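Local coordinates for ThiS/MoaD family protein (Amycolatopsis orientalis, PDB 4N6E) that is a ubiquitin-like sulfur carrier (CysO) that forms a complex with the thiosugar synthase BexX and probably supplies sulfur for 2-thiosugar biosynthesis, at residues K24-I32 with G70-L81. Numbering follows the deposited sequence.
Sequences KGATVLEII and GLEAEVKDGDTL
Leu29 N donates to Leu71 O at 3.0 Å, meeting it in the plane of the carbonyl, and so ties the first turn of helix 28-38 to the short 3-10 segment 71-72. Further along the loop, Val28 N reaches Ala73 O only weakly, while Val75 N lies against Ala26 O at a doubtfully short 2.5 Å. Where Leu71 O meets Leu29 N, a capping box serves Glu30 N: the N-cap residue Thr27 accepts from it through OG1 at 3.1 Å, and Thr27 N returns a weak bond to Glu30 OE1. The same OE1, met nearly along the C-O axis, takes Ala26 N as an extra donor at 2.7 Å.

The apolar contacts lie on the side of the helix facing the sheet. Val28 CG2, anti to the carbonyl carbon and beside the backbone N, meets Ala73 CB at 3.9 Å. Ile31 crosses Val75 obliquely, Ile31 CG1 against Val75 CG2 at 3.9 Å, and slides antiparallel past Leu81, where Ile31 CG2 meets Leu81 CD1 at 4.1 Å. Val3 of strand 3-6 touches both Ile31 and Val75. The contact joins the helix start to the loop entering strand 80-88; the helix packs on a mixed sheet of strand order 2-1-5-3-4, as in the beta-grasp fold of ubiquitin-like ThiS/MoaD proteins.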
loop_
_atom_site.group_PDB
_atom_site.type_symbol
_atom_site.label_atom_id
_atom_site.label_comp_id
_atom_site.label_asym_id
_atom_site.label_seq_id
_atom_site.Cartn_x
_atom_site.Cartn_y
_atom_site.Cartn_z
ATOM N N LYS B 24 6.475 38.517 -43.878
ATOM C CA LYS B 24 6.617 38.468 -45.328
ATOM C C LYS B 24 7.747 37.511 -45.696
ATOM O O LYS B 24 8.818 37.515 -45.064
ATOM C CB LYS B 24 6.927 39.867 -45.884
ATOM C CG LYS B 24 5.751 40.831 -45.832
ATOM C CD LYS B 24 6.168 42.267 -46.130
ATOM C CE LYS B 24 5.054 43.255 -45.799
ATOM N NZ LYS B 24 3.779 42.955 -46.517
ATOM N N GLY B 25 7.502 36.704 -46.727
ATOM C CA GLY B 25 8.476 35.722 -47.201
ATOM C C GLY B 25 7.854 34.684 -48.116
ATOM O O GLY B 25 6.628 34.535 -48.172
ATOM N N ALA B 26 8.707 33.965 -48.839
ATOM C CA ALA B 26 8.251 32.977 -49.820
ATOM C C ALA B 26 8.506 31.542 -49.363
ATOM O O ALA B 26 7.712 30.663 -49.674
ATOM C CB ALA B 26 8.908 33.229 -51.170
ATOM N N THR B 27 9.618 31.309 -48.666
ATOM C CA THR B 27 9.882 30.025 -48.038
ATOM C C THR B 27 9.533 30.103 -46.551
ATOM O O THR B 27 9.229 31.172 -46.032
ATOM C CB THR B 27 11.359 29.597 -48.174
ATOM O OG1 THR B 27 12.205 30.561 -47.538
ATOM C CG2 THR B 27 11.762 29.441 -49.636
ATOM N N VAL B 28 9.562 28.957 -45.876
ATOM C CA VAL B 28 9.367 28.910 -44.435
ATOM C C VAL B 28 10.494 29.667 -43.755
ATOM O O VAL B 28 10.257 30.393 -42.795
ATOM C CB VAL B 28 9.341 27.452 -43.911
ATOM C CG1 VAL B 28 9.507 27.399 -42.395
ATOM C CG2 VAL B 28 8.052 26.766 -44.322
ATOM N N LEU B 29 11.714 29.481 -44.260
ATOM C CA LEU B 29 12.914 30.034 -43.640
ATOM C C LEU B 29 12.977 31.555 -43.744
ATOM O O LEU B 29 13.546 32.223 -42.874
ATOM C CB LEU B 29 14.167 29.416 -44.265
ATOM C CG LEU B 29 15.528 29.970 -43.833
ATOM C CD1 LEU B 29 15.702 29.913 -42.322
ATOM C CD2 LEU B 29 16.648 29.207 -44.534
ATOM N N GLU B 30 12.403 32.099 -44.811
ATOM C CA GLU B 30 12.282 33.545 -44.944
ATOM C C GLU B 30 11.296 34.072 -43.907
ATOM O O GLU B 30 11.549 35.103 -43.290
ATOM C CB GLU B 30 11.856 33.947 -46.366
ATOM C CG GLU B 30 12.965 33.770 -47.404
ATOM C CD GLU B 30 12.586 34.274 -48.789
ATOM O OE1 GLU B 30 11.385 34.257 -49.148
ATOM O OE2 GLU B 30 13.505 34.689 -49.523
ATOM N N ILE B 31 10.191 33.359 -43.705
ATOM C CA ILE B 31 9.189 33.748 -42.701
ATOM C C ILE B 31 9.763 33.697 -41.284
ATOM O O ILE B 31 9.331 34.444 -40.402
ATOM C CB ILE B 31 7.938 32.847 -42.750
ATOM C CG1 ILE B 31 7.227 32.984 -44.099
ATOM C CG2 ILE B 31 6.978 33.177 -41.614
ATOM C CD1 ILE B 31 6.439 34.267 -44.276
ATOM N N ILE B 32 10.730 32.816 -41.062
ATOM C CA ILE B 32 11.361 32.717 -39.758
ATOM C C ILE B 32 12.279 33.931 -39.580
ATOM O O ILE B 32 12.063 34.734 -38.675
ATOM C CB ILE B 32 12.063 31.345 -39.577
ATOM C CG1 ILE B 32 10.995 30.272 -39.316
ATOM C CG2 ILE B 32 13.067 31.369 -38.431
ATOM C CD1 ILE B 32 11.495 28.840 -39.360
ATOM N N GLY B 70 10.411 21.223 -45.962
ATOM C CA GLY B 70 10.971 21.670 -44.682
ATOM C C GLY B 70 11.105 23.188 -44.613
ATOM O O GLY B 70 10.145 23.925 -44.826
ATOM N N LEU B 71 12.315 23.652 -44.339
ATOM C CA LEU B 71 12.619 25.081 -44.367
ATOM C C LEU B 71 12.371 25.724 -45.733
ATOM O O LEU B 71 12.063 26.921 -45.805
ATOM C CB LEU B 71 14.072 25.310 -43.961
ATOM C CG LEU B 71 14.406 24.889 -42.531
ATOM C CD1 LEU B 71 15.910 24.744 -42.389
ATOM C CD2 LEU B 71 13.843 25.877 -41.518
ATOM N N GLU B 72 12.498 24.939 -46.804
ATOM C CA GLU B 72 12.338 25.465 -48.161
ATOM C C GLU B 72 10.908 25.379 -48.706
ATOM O O GLU B 72 10.700 25.651 -49.884
ATOM C CB GLU B 72 13.302 24.766 -49.130
ATOM C CG GLU B 72 14.770 24.778 -48.701
ATOM C CD GLU B 72 15.322 26.176 -48.409
ATOM O OE1 GLU B 72 14.888 27.147 -49.071
ATOM O OE2 GLU B 72 16.201 26.303 -47.517
ATOM N N ALA B 73 9.932 25.030 -47.867
ATOM C CA ALA B 73 8.545 24.887 -48.320
ATOM C C ALA B 73 7.935 26.238 -48.686
ATOM O O ALA B 73 8.211 27.238 -48.029
ATOM C CB ALA B 73 7.700 24.198 -47.255
ATOM N N GLU B 74 7.099 26.252 -49.728
ATOM C CA GLU B 74 6.518 27.491 -50.260
ATOM C C GLU B 74 5.487 28.148 -49.339
ATOM O O GLU B 74 4.608 27.479 -48.789
ATOM C CB GLU B 74 5.846 27.240 -51.613
ATOM C CG GLU B 74 6.796 26.901 -52.748
ATOM C CD GLU B 74 6.063 26.582 -54.047
ATOM O OE1 GLU B 74 5.068 27.280 -54.367
ATOM O OE2 GLU B 74 6.482 25.633 -54.752
ATOM N N VAL B 75 5.593 29.472 -49.220
ATOM C CA VAL B 75 4.654 30.301 -48.464
ATOM C C VAL B 75 4.106 31.370 -49.405
ATOM O O VAL B 75 4.870 32.178 -49.929
ATOM C CB VAL B 75 5.336 31.020 -47.274
ATOM C CG1 VAL B 75 4.295 31.702 -46.398
ATOM C CG2 VAL B 75 6.178 30.057 -46.453
ATOM N N LYS B 76 2.795 31.354 -49.632
ATOM C CA LYS B 76 2.117 32.400 -50.401
ATOM C C LYS B 76 1.689 33.528 -49.459
ATOM O O LYS B 76 1.721 33.368 -48.237
ATOM C CB LYS B 76 0.892 31.827 -51.120
ATOM C CG LYS B 76 1.225 30.855 -52.242
ATOM C CD LYS B 76 -0.039 30.299 -52.883
ATOM C CE LYS B 76 0.272 29.521 -54.158
ATOM N NZ LYS B 76 -0.968 29.118 -54.886
ATOM N N ASP B 77 1.293 34.665 -50.024
ATOM C CA ASP B 77 0.772 35.772 -49.225
ATOM C C ASP B 77 -0.661 35.478 -48.803
ATOM O O ASP B 77 -1.507 35.208 -49.650
ATOM C CB ASP B 77 0.798 37.081 -50.011
ATOM C CG ASP B 77 0.419 38.269 -49.153
ATOM O OD1 ASP B 77 1.316 38.793 -48.453
ATOM O OD2 ASP B 77 -0.772 38.661 -49.161
ATOM N N GLY B 78 -0.933 35.558 -47.501
ATOM C CA GLY B 78 -2.242 35.190 -46.945
ATOM C C GLY B 78 -2.254 33.823 -46.273
ATOM O O GLY B 78 -3.249 33.445 -45.648
ATOM N N ASP B 79 -1.152 33.079 -46.410
ATOM C CA ASP B 79 -0.996 31.784 -45.749
ATOM C C ASP B 79 -0.886 31.971 -44.237
ATOM O O ASP B 79 -0.401 33.001 -43.768
ATOM C CB ASP B 79 0.262 31.052 -46.261
ATOM C CG ASP B 79 0.061 30.381 -47.626
ATOM O OD1 ASP B 79 -1.087 30.245 -48.098
ATOM O OD2 ASP B 79 1.072 29.964 -48.228
ATOM N N THR B 80 -1.354 30.974 -43.486
ATOM C CA THR B 80 -1.151 30.914 -42.034
ATOM C C THR B 80 -0.054 29.902 -41.715
ATOM O O THR B 80 -0.062 28.789 -42.243
ATOM C CB THR B 80 -2.435 30.494 -41.292
ATOM O OG1 THR B 80 -3.465 31.459 -41.538
ATOM C CG2 THR B 80 -2.191 30.398 -39.775
ATOM N N LEU B 81 0.871 30.287 -40.840
ATOM C CA LEU B 81 1.990 29.433 -40.469
ATOM C C LEU B 81 1.966 29.147 -38.958
ATOM O O LEU B 81 2.151 30.058 -38.138
ATOM C CB LEU B 81 3.304 30.090 -40.890
ATOM C CG LEU B 81 4.572 29.225 -40.813
ATOM C CD1 LEU B 81 5.439 29.406 -42.047
ATOM C CD2 LEU B 81 5.394 29.495 -39.557
#